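Local coordinates for protein nucleoporin NUP82 (Chaetomium thermophilum, PDB 5CWW) that probably serves as a structural component of the nuclear pore complex and a docking partner for transport factors, this chain being its N-terminal beta-propeller part, at residues G44-I49 against A580-P585; A50-E55 against I64-L69; E494-P499 against A565-D570. All blocks are in the same frame, centred on the assembly; numbering follows the deposited sequence.

Contact 1 of 3, residues G44-I49 against A580-P585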
loop_
_atom_site.group_PDB
_atom_site.type_symbol
_atom_site.label_atom_id
_atom_site.label_comp_id
_atom_site.label_asym_id
_atom_site.label_seq_id
_atom_site.Cartn_x
_atom_site.Cartn_y
_atom_site.Cartn_z
ATOM N N GLY B 44 -4.173 -11.128 -10.272
ATOM C CA GLY B 44 -4.236 -9.751 -9.819
ATOM C C GLY B 44 -5.580 -9.436 -9.186
ATOM O O GLY B 44 -6.531 -10.203 -9.331
ATOM N N PRO B 45 -5.666 -8.300 -8.477
ATOM C CA PRO B 45 -6.923 -7.880 -7.849
ATOM C C PRO B 45 -7.974 -7.460 -8.871
ATOM O O PRO B 45 -7.626 -7.106 -9.999
ATOM C CB PRO B 45 -6.502 -6.691 -6.979
ATOM C CG PRO B 45 -5.278 -6.159 -7.631
ATOM C CD PRO B 45 -4.574 -7.344 -8.221
ATOM N N ARG B 46 -9.242 -7.507 -8.474
ATOM C CA ARG B 46 -10.343 -7.126 -9.350
ATOM C C ARG B 46 -11.330 -6.220 -8.618
ATOM O O ARG B 46 -12.350 -6.682 -8.099
ATOM C CB ARG B 46 -11.068 -8.366 -9.881
ATOM C CG ARG B 46 -12.137 -8.047 -10.919
ATOM C CD ARG B 46 -12.935 -9.277 -11.326
ATOM N NE ARG B 46 -13.905 -8.960 -12.375
ATOM C CZ ARG B 46 -15.108 -9.518 -12.496
ATOM N NH1 ARG B 46 -15.520 -10.442 -11.639
ATOM N NH2 ARG B 46 -15.904 -9.149 -13.489
ATOM N N ARG B 47 -11.011 -4.928 -8.585
ATOM C CA ARG B 47 -11.905 -3.919 -8.027
ATOM C C ARG B 47 -12.691 -3.264 -9.155
ATOM O O ARG B 47 -12.583 -2.061 -9.389
ATOM C CB ARG B 47 -11.112 -2.874 -7.241
ATOM C CG ARG B 47 -10.328 -3.463 -6.082
ATOM C CD ARG B 47 -9.781 -2.390 -5.159
ATOM N NE ARG B 47 -9.047 -2.973 -4.040
ATOM C CZ ARG B 47 -9.621 -3.498 -2.960
ATOM N NH1 ARG B 47 -10.943 -3.516 -2.843
ATOM N NH2 ARG B 47 -8.872 -4.009 -1.994
ATOM N N THR B 48 -13.482 -4.071 -9.851
ATOM C CA THR B 48 -14.127 -3.643 -11.085
ATOM C C THR B 48 -15.474 -2.952 -10.857
ATOM O O THR B 48 -16.170 -2.618 -11.816
ATOM C CB THR B 48 -14.332 -4.844 -12.022
ATOM O OG1 THR B 48 -14.833 -5.955 -11.270
ATOM C CG2 THR B 48 -13.012 -5.238 -12.670
ATOM N N ILE B 49 -15.836 -2.736 -9.594
ATOM C CA ILE B 49 -17.065 -2.020 -9.260
ATOM C C ILE B 49 -16.765 -0.856 -8.323
ATOM O O ILE B 49 -16.078 -1.016 -7.313
ATOM C CB ILE B 49 -18.116 -2.942 -8.603
ATOM C CG1 ILE B 49 -18.460 -4.106 -9.537
ATOM C CG2 ILE B 49 -19.380 -2.153 -8.265
ATOM C CD1 ILE B 49 -19.387 -5.147 -8.928
ATOM N N ALA B 580 -19.994 -9.223 -8.497
ATOM C CA ALA B 580 -20.317 -9.702 -9.834
ATOM C C ALA B 580 -19.358 -10.782 -10.304
ATOM O O ALA B 580 -18.176 -10.773 -9.962
ATOM C CB ALA B 580 -20.312 -8.542 -10.827
ATOM N N THR B 581 -19.886 -11.713 -11.089
ATOM C CA THR B 581 -19.063 -12.676 -11.803
ATOM C C THR B 581 -18.664 -12.047 -13.132
ATOM O O THR B 581 -18.885 -10.855 -13.348
ATOM C CB THR B 581 -19.805 -14.002 -12.047
ATOM O OG1 THR B 581 -20.950 -13.768 -12.877
ATOM C CG2 THR B 581 -20.252 -14.618 -10.729
ATOM N N GLN B 582 -18.080 -12.842 -14.021
ATOM C CA GLN B 582 -17.701 -12.352 -15.340
ATOM C C GLN B 582 -18.930 -11.955 -16.155
ATOM O O GLN B 582 -18.829 -11.165 -17.094
ATOM C CB GLN B 582 -16.899 -13.412 -16.100
ATOM C CG GLN B 582 -15.598 -13.824 -15.429
ATOM C CD GLN B 582 -14.522 -12.762 -15.535
ATOM O OE1 GLN B 582 -14.626 -11.692 -14.932
ATOM N NE2 GLN B 582 -13.481 -13.050 -16.306
ATOM N N THR B 583 -20.087 -12.496 -15.780
ATOM C CA THR B 583 -21.306 -12.342 -16.570
ATOM C C THR B 583 -22.504 -11.843 -15.762
ATOM O O THR B 583 -23.300 -11.047 -16.260
ATOM C CB THR B 583 -21.700 -13.675 -17.230
ATOM O OG1 THR B 583 -22.055 -14.626 -16.219
ATOM C CG2 THR B 583 -20.546 -14.225 -18.057
ATOM N N ASP B 584 -22.629 -12.308 -14.522
ATOM C CA ASP B 584 -23.827 -12.053 -13.724
ATOM C C ASP B 584 -23.538 -11.232 -12.469
ATOM O O ASP B 584 -22.408 -11.211 -11.983
ATOM C CB ASP B 584 -24.472 -13.378 -13.326
ATOM C CG ASP B 584 -24.682 -14.297 -14.509
ATOM O OD1 ASP B 584 -24.971 -13.789 -15.611
ATOM O OD2 ASP B 584 -24.548 -15.527 -14.339
ATOM N N PRO B 585 -24.569 -10.552 -11.938
ATOM C CA PRO B 585 -24.410 -9.747 -10.725
ATOM C C PRO B 585 -24.631 -10.542 -9.449
ATOM O O PRO B 585 -25.167 -11.650 -9.487
ATOM C CB PRO B 585 -25.491 -8.682 -10.878
ATOM C CG PRO B 585 -26.579 -9.381 -11.606
ATOM C CD PRO B 585 -25.914 -10.386 -12.521
#
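Arg46 meets Ala580, Thr581 and Gln582 with the far end of its side chain, a worked example of one guanidinium shared, by weak bonds, between two backbone carbonyls. With CG anti to the backbone N (chi1 -174°), CB starts a chain that runs extended through CG and CD to NE, where contact begins: NE lies 3.8 Å from Gln582 OE1. CZ comes closer, 3.3 Å from the same OE1, which sits over one face of the guanidinium, offset toward its rim. The amide of Gln582 stands almost perpendicular to the guanidinium, and the closeness of OE1 to NH2 is not a hydrogen bond. The terminal nitrogens turn to the backbone instead. NH1 gives a weak, bent bond to Ala580 O (3.2 Å, 123°), while NH2 gives a straighter but long and weak one to Thr581 O (3.4 Å), which lies at the edge of the group. Deeper in, Ile49 CD1 packs on Ala580 CB at 4.0 Å. The receiving loop is braced by Thr581 OG1, which accepts from Asp584 N (2.8 Å) and Thr583 N. This is an ST turn extended to an ST motif, linking strands 576-580 and 585-589; Arg46 joins it to the propeller's first sheet.

Contact 2 of 3, residues A50-E55 against I64-L69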
loop_
_atom_site.group_PDB
_atom_site.type_symbol
_atom_site.label_atom_id
_atom_site.label_comp_id
_atom_site.label_asym_id
_atom_site.label_seq_id
_atom_site.Cartn_x
_atom_site.Cartn_y
_atom_site.Cartn_z
ATOM N N ALA B 50 -17.285 0.314 -8.678
ATOM C CA ALA B 50 -17.188 1.510 -7.847
ATOM C C ALA B 50 -18.555 2.177 -7.795
ATOM O O ALA B 50 -19.414 1.882 -8.623
ATOM C CB ALA B 50 -16.138 2.464 -8.396
ATOM N N ARG B 51 -18.756 3.076 -6.834
ATOM C CA ARG B 51 -20.075 3.666 -6.627
ATOM C C ARG B 51 -20.040 5.086 -6.083
ATOM O O ARG B 51 -19.047 5.529 -5.507
ATOM C CB ARG B 51 -20.889 2.809 -5.653
ATOM C CG ARG B 51 -20.334 2.810 -4.230
ATOM C CD ARG B 51 -21.278 2.130 -3.267
ATOM N NE ARG B 51 -22.441 2.958 -2.943
ATOM C CZ ARG B 51 -22.516 3.802 -1.915
ATOM N NH1 ARG B 51 -21.490 3.960 -1.089
ATOM N NH2 ARG B 51 -23.626 4.499 -1.717
ATOM N N ARG B 52 -21.155 5.781 -6.276
ATOM C CA ARG B 52 -21.430 7.038 -5.600
ATOM C C ARG B 52 -22.940 7.118 -5.423
ATOM O O ARG B 52 -23.690 7.056 -6.398
ATOM C CB ARG B 52 -20.884 8.234 -6.387
ATOM C CG ARG B 52 -21.407 8.367 -7.810
ATOM C CD ARG B 52 -20.795 9.571 -8.509
ATOM N NE ARG B 52 -21.472 9.877 -9.766
ATOM C CZ ARG B 52 -21.198 10.931 -10.529
ATOM N NH1 ARG B 52 -20.252 11.791 -10.171
ATOM N NH2 ARG B 52 -21.870 11.128 -11.654
ATOM N N GLY B 53 -23.387 7.236 -4.178
ATOM C CA GLY B 53 -24.804 7.145 -3.879
ATOM C C GLY B 53 -25.363 5.839 -4.415
ATOM O O GLY B 53 -24.854 4.764 -4.095
ATOM N N THR B 54 -26.393 5.933 -5.250
ATOM C CA THR B 54 -27.013 4.754 -5.851
ATOM C C THR B 54 -26.460 4.455 -7.247
ATOM O O THR B 54 -26.870 3.485 -7.885
ATOM C CB THR B 54 -28.540 4.914 -5.945
ATOM O OG1 THR B 54 -28.860 6.097 -6.689
ATOM C CG2 THR B 54 -29.147 5.011 -4.556
ATOM N N GLU B 55 -25.535 5.287 -7.717
ATOM C CA GLU B 55 -24.879 5.050 -9.000
ATOM C C GLU B 55 -23.719 4.078 -8.833
ATOM O O GLU B 55 -23.036 4.089 -7.807
ATOM C CB GLU B 55 -24.362 6.359 -9.603
ATOM C CG GLU B 55 -25.438 7.381 -9.938
ATOM C CD GLU B 55 -24.869 8.622 -10.605
ATOM O OE1 GLU B 55 -23.648 8.654 -10.870
ATOM O OE2 GLU B 55 -25.643 9.568 -10.866
ATOM N N ILE B 64 -16.439 1.018 -19.224
ATOM C CA ILE B 64 -17.098 1.133 -17.930
ATOM C C ILE B 64 -18.598 1.331 -18.128
ATOM O O ILE B 64 -19.026 2.280 -18.786
ATOM C CB ILE B 64 -16.535 2.308 -17.102
ATOM C CG1 ILE B 64 -15.016 2.185 -16.959
ATOM C CG2 ILE B 64 -17.201 2.357 -15.725
ATOM C CD1 ILE B 64 -14.353 3.404 -16.343
ATOM N N ARG B 65 -19.391 0.430 -17.560
ATOM C CA ARG B 65 -20.842 0.506 -17.680
ATOM C C ARG B 65 -21.432 1.266 -16.498
ATOM O O ARG B 65 -21.286 0.865 -15.344
ATOM C CB ARG B 65 -21.445 -0.893 -17.794
ATOM C CG ARG B 65 -20.918 -1.645 -19.003
ATOM C CD ARG B 65 -21.516 -3.026 -19.143
ATOM N NE ARG B 65 -21.037 -3.679 -20.358
ATOM C CZ ARG B 65 -20.937 -4.995 -20.520
ATOM N NH1 ARG B 65 -21.294 -5.822 -19.549
ATOM N NH2 ARG B 65 -20.489 -5.487 -21.666
ATOM N N TRP B 66 -22.084 2.380 -16.815
ATOM C CA TRP B 66 -22.594 3.317 -15.823
ATOM C C TRP B 66 -24.104 3.177 -15.660
ATOM O O TRP B 66 -24.834 3.117 -16.649
ATOM C CB TRP B 66 -22.231 4.740 -16.248
ATOM C CG TRP B 66 -22.668 5.815 -15.313
ATOM C CD1 TRP B 66 -22.800 5.727 -13.958
ATOM C CD2 TRP B 66 -23.030 7.153 -15.668
ATOM N NE1 TRP B 66 -23.221 6.931 -13.446
ATOM C CE2 TRP B 66 -23.372 7.823 -14.476
ATOM C CE3 TRP B 66 -23.099 7.850 -16.879
ATOM C CZ2 TRP B 66 -23.776 9.155 -14.460
ATOM C CZ3 TRP B 66 -23.502 9.172 -16.861
ATOM C CH2 TRP B 66 -23.835 9.811 -15.659
ATOM N N GLY B 67 -24.575 3.127 -14.417
ATOM C CA GLY B 67 -25.999 3.005 -14.165
ATOM C C GLY B 67 -26.436 3.388 -12.762
ATOM O O GLY B 67 -25.682 3.243 -11.800
ATOM N N ASP B 68 -27.668 3.882 -12.658
ATOM C CA ASP B 68 -28.282 4.211 -11.375
ATOM C C ASP B 68 -29.216 3.078 -10.959
ATOM O O ASP B 68 -30.179 2.770 -11.661
ATOM C CB ASP B 68 -29.047 5.536 -11.467
ATOM C CG ASP B 68 -29.483 6.063 -10.110
ATOM O OD1 ASP B 68 -29.978 5.271 -9.280
ATOM O OD2 ASP B 68 -29.330 7.280 -9.871
ATOM N N LEU B 69 -28.929 2.466 -9.815
ATOM C CA LEU B 69 -29.701 1.321 -9.342
ATOM C C LEU B 69 -31.144 1.690 -9.014
ATOM O O LEU B 69 -32.041 0.856 -9.125
ATOM C CB LEU B 69 -29.037 0.704 -8.110
ATOM C CG LEU B 69 -27.626 0.147 -8.307
ATOM C CD1 LEU B 69 -27.095 -0.409 -6.993
ATOM C CD2 LEU B 69 -27.597 -0.922 -9.392
#
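Glu55 and Trp66 present flat groups turned 67° to one another, and the indole edge points at the carboxylate. Trp66 NE1 donates to Glu55 OE1 over 3.1 Å, with OE1 close to the plane of the ring; relative to the carboxylate, however, the donor stands well above the plane. Arg52 NE reaches the same OE1 from the opposite face, a 2.7 Å salt bridge in the guanidinium plane, and a weak bond from Arg52 NH2 supplements it. One oxygen is thus held between a cation and an indole N-H. The guanidinium is inclined to the indole, and its NH2 lies 3.9 Å from Trp66 CZ2. Glu55 OE2 is taken by Ser145 OG.

At the other end of the contact, Thr54 OG1 donates to Asp68 OD1 (2.9 Å), again from above the carboxylate plane. The same OD1 accepts from Ala70 N, an N-cap on helix 69-77. Between the two groups the backbone continues the link: Leu69 N donates to Thr54 O (3.0 Å), next to the non-hydrogen-bonded antiparallel pair Glu55-Asp68.

Arg52 and Glu55 also bound a type II' turn joining strands 49-52 and 55-60. Glu55 OE2 and Asp68 OD2 stand only 4.5 Å apart in a buried setting; the N-H and O-H donors, the arginine and the helix start probably offset that repulsion and help keep both acids ionised.

Contact 3 of 3, residues E494-P499 against A565-D570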
loop_
_atom_site.group_PDB
_atom_site.type_symbol
_atom_site.label_atom_id
_atom_site.label_comp_id
_atom_site.label_asym_id
_atom_site.label_seq_id
_atom_site.Cartn_x
_atom_site.Cartn_y
_atom_site.Cartn_z
ATOM N N GLU B 494 -14.485 -2.035 2.406
ATOM C CA GLU B 494 -15.041 -1.366 3.576
ATOM C C GLU B 494 -16.562 -1.475 3.587
ATOM O O GLU B 494 -17.198 -1.553 2.536
ATOM C CB GLU B 494 -14.615 0.104 3.620
ATOM C CG GLU B 494 -15.122 0.847 4.856
ATOM C CD GLU B 494 -14.572 2.257 4.974
ATOM O OE1 GLU B 494 -13.764 2.663 4.111
ATOM O OE2 GLU B 494 -14.953 2.959 5.938
ATOM N N ASP B 495 -17.136 -1.485 4.787
ATOM C CA ASP B 495 -18.585 -1.469 4.955
ATOM C C ASP B 495 -19.080 -0.032 5.063
ATOM O O ASP B 495 -18.504 0.779 5.788
ATOM C CB ASP B 495 -18.992 -2.266 6.193
ATOM C CG ASP B 495 -20.492 -2.278 6.410
ATOM O OD1 ASP B 495 -21.006 -1.345 7.062
ATOM O OD2 ASP B 495 -21.154 -3.223 5.932
ATOM N N ALA B 496 -20.148 0.275 4.335
ATOM C CA ALA B 496 -20.673 1.634 4.257
ATOM C C ALA B 496 -21.230 2.156 5.582
ATOM O O ALA B 496 -21.279 3.367 5.793
ATOM C CB ALA B 496 -21.751 1.702 3.188
ATOM N N THR B 497 -21.650 1.255 6.466
ATOM C CA THR B 497 -22.340 1.660 7.693
ATOM C C THR B 497 -21.410 1.770 8.901
ATOM O O THR B 497 -21.712 2.484 9.854
ATOM C CB THR B 497 -23.480 0.681 8.051
ATOM O OG1 THR B 497 -22.931 -0.551 8.538
ATOM C CG2 THR B 497 -24.359 0.407 6.836
ATOM N N SER B 498 -20.286 1.060 8.863
ATOM C CA SER B 498 -19.337 1.083 9.973
ATOM C C SER B 498 -17.913 0.771 9.518
ATOM O O SER B 498 -17.708 -0.154 8.735
ATOM C CB SER B 498 -19.755 0.083 11.047
ATOM O OG SER B 498 -18.728 -0.074 12.009
ATOM N N PRO B 499 -16.919 1.531 10.011
ATOM C CA PRO B 499 -15.536 1.207 9.640
ATOM C C PRO B 499 -15.072 -0.116 10.244
ATOM O O PRO B 499 -14.136 -0.734 9.732
ATOM C CB PRO B 499 -14.721 2.371 10.218
ATOM C CG PRO B 499 -15.714 3.403 10.649
ATOM C CD PRO B 499 -16.982 2.678 10.931
ATOM N N ALA B 565 -16.305 -6.734 -3.264
ATOM C CA ALA B 565 -17.605 -6.387 -2.704
ATOM C C ALA B 565 -17.737 -4.883 -2.505
ATOM O O ALA B 565 -16.814 -4.228 -2.026
ATOM C CB ALA B 565 -17.819 -7.113 -1.386
ATOM N N THR B 566 -18.890 -4.344 -2.886
ATOM C CA THR B 566 -19.176 -2.925 -2.727
ATOM C C THR B 566 -20.391 -2.751 -1.825
ATOM O O THR B 566 -21.502 -3.138 -2.186
ATOM C CB THR B 566 -19.437 -2.246 -4.083
ATOM O OG1 THR B 566 -18.342 -2.513 -4.971
ATOM C CG2 THR B 566 -19.596 -0.744 -3.911
ATOM N N SER B 567 -20.170 -2.179 -0.647
ATOM C CA SER B 567 -21.238 -1.996 0.327
ATOM C C SER B 567 -22.039 -0.733 0.030
ATOM O O SER B 567 -21.474 0.332 -0.218
ATOM C CB SER B 567 -20.666 -1.934 1.745
ATOM O OG SER B 567 -21.708 -1.933 2.707
ATOM N N ILE B 568 -23.361 -0.869 0.059
ATOM C CA ILE B 568 -24.269 0.243 -0.207
ATOM C C ILE B 568 -25.369 0.298 0.844
ATOM O O ILE B 568 -25.990 -0.718 1.154
ATOM C CB ILE B 568 -24.909 0.129 -1.605
ATOM C CG1 ILE B 568 -23.830 -0.218 -2.636
ATOM C CG2 ILE B 568 -25.644 1.425 -1.951
ATOM C CD1 ILE B 568 -24.252 -0.087 -4.094
ATOM N N ASP B 569 -25.595 1.486 1.394
ATOM C CA ASP B 569 -26.644 1.694 2.386
ATOM C C ASP B 569 -27.489 2.899 2.004
ATOM O O ASP B 569 -27.237 4.016 2.457
ATOM C CB ASP B 569 -26.050 1.885 3.783
ATOM C CG ASP B 569 -27.117 2.020 4.858
ATOM O OD1 ASP B 569 -28.192 1.403 4.713
ATOM O OD2 ASP B 569 -26.883 2.746 5.848
ATOM N N ASP B 570 -28.489 2.659 1.164
ATOM C CA ASP B 570 -29.375 3.711 0.685
ATOM C C ASP B 570 -30.720 3.629 1.410
ATOM O O ASP B 570 -31.200 2.534 1.692
ATOM C CB ASP B 570 -29.568 3.588 -0.827
ATOM C CG ASP B 570 -30.542 4.607 -1.374
ATOM O OD1 ASP B 570 -30.102 5.722 -1.723
ATOM O OD2 ASP B 570 -31.749 4.295 -1.455
HETATM O O HOH W 1 -17.424 -1.484 -0.025
#
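Asp495, whose carboxylate comes up to the hydroxyl of Ser567, has its OD1 gripped by three donors from its own loop. Thr497 OG1 donates to it at 2.6 Å, on the syn lone pair; Ser498 N uses the anti lone pair at 3.1 Å; and Thr497 N approaches from above the carboxylate plane at 2.7 Å. The result is an Asx turn extended into an Asx motif. OD2 accepts from Tyr575 OH and lies 3.5 Å from Ser567 OG.

Across the contact, the N-H directly after Asp495 is the donor: Ala496 N bonds to Ser567 OG over 3.2 Å in a nearly straight line (176°). Ser567 OG is anti to its own backbone N (chi1 -172°), a rotation that puts the oxygen in front of Ala496. The methyl of Ala496 lies against the same hydroxyl and against Ser567 O. Farther along, Thr497 CG2 touches Asp569 OD2 at 3.6 Å, the two side chains crossing at about a right angle. A water completes the joint, donating to Glu494 O (2.6 Å) and accepting from Ser567 N (2.9 Å), with a weak bond to Ala565 O.

The loop leads from strand 491-494 to strand 501-506, whose Tyr503 touches both Ala565 and Ser567. It thereby meets strand 566-570, an outermost strand of the next sheet, which turns Thr566 and Ile568 toward strand 49-52.

The three contacts show how a propeller chain closes on itself, its last sheet lying between two others. Contact 1 brings the ends of the fold together across 531 residues, whereas contact 2 is local to the first sheet and adjoins contact 1 in sequence, their centres about 14 Å apart. Contact 3 ties the last sheet to the one before it. Strand 566-570 is the shared element: Thr566 OG1 packs on Ile49 CG2 of contact 1 at 3.5 Å, and Thr566 CG2 meets Arg51 CD of contact 2 at 3.4 Å. The centre of contact 3 lies about 17 Å from that of contact 1 and about 14 Å from that of contact 2.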